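Local coordinates for hydrolase, HAD superfamily, subfamily III A (Legionella pneumophila, PDB 3N1U), which probably hydrolyses 3-deoxy-D-manno-octulosonate 8-phosphate (KDO 8-P) to KDO and inorganic phosphate with the help of magnesium, in lipopolysaccharide biosynthesis, at the interface of chains A and B. Sequence-based numbering; all coordinates share one arbitrary frame. Chains: chain A/B, Hydrolase, HAD superfamily, subfamily III A.

The interface of chains A and B. Residues chain A 45, 47, 78-79, 82; chain B 35, 37, 43.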
ATOM      1  N   LYS A  45       3.396   2.723 -12.867  1.00 27.23           N
ATOM      2  CA  LYS A  45       2.082   2.516 -12.256  1.00 26.40           C
ATOM      3  C   LYS A  45       2.024   1.053 -11.819  1.00 26.64           C
ATOM      4  O   LYS A  45       2.765   0.204 -12.340  1.00 26.74           O
ATOM      5  CB  LYS A  45       0.924   2.716 -13.248  1.00 26.70           C
ATOM      6  CG  LYS A  45       0.987   4.028 -14.051  1.00 28.17           C
ATOM      7  CD  LYS A  45      -0.134   4.111 -15.078  1.00 29.14           C
ATOM      8  CE  LYS A  45      -0.098   5.441 -15.831  1.00 33.05           C
ATOM      9  NZ  LYS A  45      -0.098   6.715 -14.971  1.00 30.83           N
ATOM     10  N   PHE A  47      -0.465  -2.313 -11.466  1.00 24.23           N
ATOM     11  CA  PHE A  47      -1.731  -2.941 -11.893  1.00 25.53           C
ATOM     12  C   PHE A  47      -1.935  -4.227 -11.093  1.00 26.80           C
ATOM     13  O   PHE A  47      -0.978  -4.738 -10.540  1.00 31.05           O
ATOM     14  CB  PHE A  47      -1.636  -3.284 -13.384  1.00 25.82           C
ATOM     15  CG  PHE A  47      -1.415  -2.075 -14.259  1.00 27.75           C
ATOM     16  CD1 PHE A  47      -2.512  -1.293 -14.664  1.00 27.75           C
ATOM     17  CD2 PHE A  47      -0.131  -1.718 -14.670  1.00 28.60           C
ATOM     18  CE1 PHE A  47      -2.354  -0.113 -15.442  1.00 25.35           C
ATOM     19  CE2 PHE A  47       0.064  -0.558 -15.453  1.00 28.89           C
ATOM     20  CZ  PHE A  47      -1.047   0.244 -15.877  1.00 27.44           C
ATOM     21  N   HIS A  78       2.618  -0.469 -22.553  1.00 36.25           N
ATOM     22  CA  HIS A  78       3.203  -1.757 -22.126  1.00 37.42           C
ATOM     23  C   HIS A  78       2.179  -2.645 -21.484  1.00 34.79           C
ATOM     24  O   HIS A  78       2.110  -3.835 -21.783  1.00 36.12           O
ATOM     25  CB  HIS A  78       4.386  -1.568 -21.177  1.00 37.88           C
ATOM     26  CG  HIS A  78       5.596  -1.011 -21.852  1.00 44.06           C
ATOM     27  ND1 HIS A  78       6.136   0.220 -21.530  1.00 45.66           N
ATOM     28  CD2 HIS A  78       6.375  -1.523 -22.831  1.00 48.85           C
ATOM     29  CE1 HIS A  78       7.199   0.440 -22.287  1.00 46.23           C
ATOM     30  NE2 HIS A  78       7.362  -0.598 -23.088  1.00 52.44           N
ATOM     31  N   ARG A  79       1.353  -2.069 -20.624  1.00 32.28           N
ATOM     32  CA  ARG A  79       0.282  -2.866 -20.002  1.00 30.33           C
ATOM     33  C   ARG A  79      -0.774  -3.362 -20.997  1.00 31.51           C
ATOM     34  O   ARG A  79      -1.229  -4.510 -20.922  1.00 30.26           O
ATOM     35  CB  ARG A  79      -0.376  -2.101 -18.847  1.00 29.97           C
ATOM     36  CG  ARG A  79      -1.453  -2.923 -18.089  1.00 27.42           C
ATOM     37  CD  ARG A  79      -0.834  -4.135 -17.327  1.00 28.62           C
ATOM     38  NE  ARG A  79      -1.801  -4.809 -16.445  1.00 30.24           N
ATOM     39  CZ  ARG A  79      -1.718  -6.110 -16.129  1.00 30.35           C
ATOM     40  NH1 ARG A  79      -0.729  -6.877 -16.639  1.00 29.48           N
ATOM     41  NH2 ARG A  79      -2.630  -6.658 -15.352  1.00 29.15           N
ATOM     42  N   GLN A  82       0.631  -6.267 -22.854  1.00 39.54           N
ATOM     43  CA  GLN A  82       0.668  -7.447 -21.967  1.00 39.20           C
ATOM     44  C   GLN A  82      -0.663  -8.142 -21.965  1.00 38.66           C
ATOM     45  O   GLN A  82      -0.710  -9.380 -22.019  1.00 39.62           O
ATOM     46  CB  GLN A  82       0.971  -7.091 -20.483  1.00 37.85           C
ATOM     47  CG  GLN A  82       2.421  -6.891 -20.166  1.00 40.39           C
ATOM     48  CD  GLN A  82       2.690  -6.675 -18.672  1.00 39.80           C
ATOM     49  OE1 GLN A  82       1.777  -6.407 -17.864  1.00 34.65           O
ATOM     50  NE2 GLN A  82       3.969  -6.771 -18.304  1.00 44.20           N
TER
ATOM     51  N   LEU B  35       1.618  -5.535 -10.136  1.00 25.52           N
ATOM     52  CA  LEU B  35       2.671  -5.570 -11.130  1.00 27.21           C
ATOM     53  C   LEU B  35       3.092  -4.158 -11.365  1.00 28.14           C
ATOM     54  O   LEU B  35       2.307  -3.314 -11.898  1.00 28.32           O
ATOM     55  CB  LEU B  35       2.100  -6.162 -12.419  1.00 29.05           C
ATOM     56  CG  LEU B  35       1.335  -7.473 -12.287  1.00 30.64           C
ATOM     57  CD1 LEU B  35       0.677  -7.740 -13.700  1.00 37.39           C
ATOM     58  CD2 LEU B  35       2.273  -8.641 -11.856  1.00 30.89           C
ATOM     59  N   ILE B  37       5.113  -1.411 -13.291  1.00 29.08           N
ATOM     60  CA  ILE B  37       5.632  -1.361 -14.650  1.00 30.80           C
ATOM     61  C   ILE B  37       6.138   0.034 -14.893  1.00 31.64           C
ATOM     62  O   ILE B  37       5.447   1.038 -14.610  1.00 30.49           O
ATOM     63  CB  ILE B  37       4.534  -1.756 -15.698  1.00 31.22           C
ATOM     64  CG1 ILE B  37       4.032  -3.208 -15.475  1.00 31.36           C
ATOM     65  CG2 ILE B  37       5.103  -1.647 -17.133  1.00 33.21           C
ATOM     66  CD1 ILE B  37       2.816  -3.545 -16.461  1.00 29.32           C
ATOM     67  N   GLU B  43       9.812  -4.302 -14.937  1.00 34.16           N
ATOM     68  CA  GLU B  43       8.698  -4.779 -14.055  1.00 32.28           C
ATOM     69  C   GLU B  43       9.263  -5.053 -12.684  1.00 32.90           C
ATOM     70  O   GLU B  43      10.444  -5.465 -12.541  1.00 32.06           O
ATOM     71  CB  GLU B  43       8.069  -6.087 -14.556  1.00 35.23           C
ATOM     72  CG  GLU B  43       7.569  -6.119 -16.003  1.00 40.29           C
ATOM     73  CD  GLU B  43       7.433  -7.554 -16.534  1.00 48.30           C
ATOM     74  OE1 GLU B  43       8.358  -8.058 -17.233  1.00 49.61           O
ATOM     75  OE2 GLU B  43       6.404  -8.186 -16.238  1.00 52.33           O
TER
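A:Lys45 and A:Phe47 pair through their backbones with B:Ile37 and B:Leu35, joining strand 43-48 of chain A to strand 34-38 of chain B in an antiparallel intersubunit sheet. The protein belongs to the KdsC family of HAD phosphatases and forms a homotetramer; this patch is part of one subunit interface.

Four backbone hydrogen bonds make the ladder. A:Lys45 N donates to B:Ile37 O, and B:Ile37 N returns a bond to A:Lys45 O at 3.0 Å. A:Phe47 N donates to B:Leu35 O, and B:Leu35 N donates to A:Phe47 O at 2.7 Å.

Apolar packing centres on B:Ile37. Its CG1 is anti to the carbonyl carbon (chi1 -61°), and the extended branch carries CD1 towards helix 74-83 of chain A. B:Ile37 CD1 lies 3.8 Å from A:Arg79 CD. B:Ile37 CD1 also meets the A:Gln82 amide, 3.8 Å from its carbon CD. Ring atom CD2 of A:Phe47 is 3.9 Å from B:Ile37 CD1, and the two side chains cross at about a right angle. The other branch, CG2, reaches A:His78 CB. B:Leu35 uses CD1 against the guanidinium of A:Arg79, 3.8 Å from CZ, and the two side chains meet nearly at right angles.

Contacts within chain A shape this surface. A:Arg79 bends at chi2 (66°), and its CG sits over the centre of the A:Phe47 ring. A:Arg79 NH1 donates to A:Gln82 OE1 at 2.8 Å; the oxygen lies close to the guanidinium plane, while the donor is tilted from the amide carbonyl plane. This bond ties the two side chains together beside the B:Ile37 methyl. Across the interface, the amide nitrogen NE2 of A:Gln82 faces the B:Glu43 carboxylate, 3.5 Å from OE2, a polar approach with the planes 65° apart.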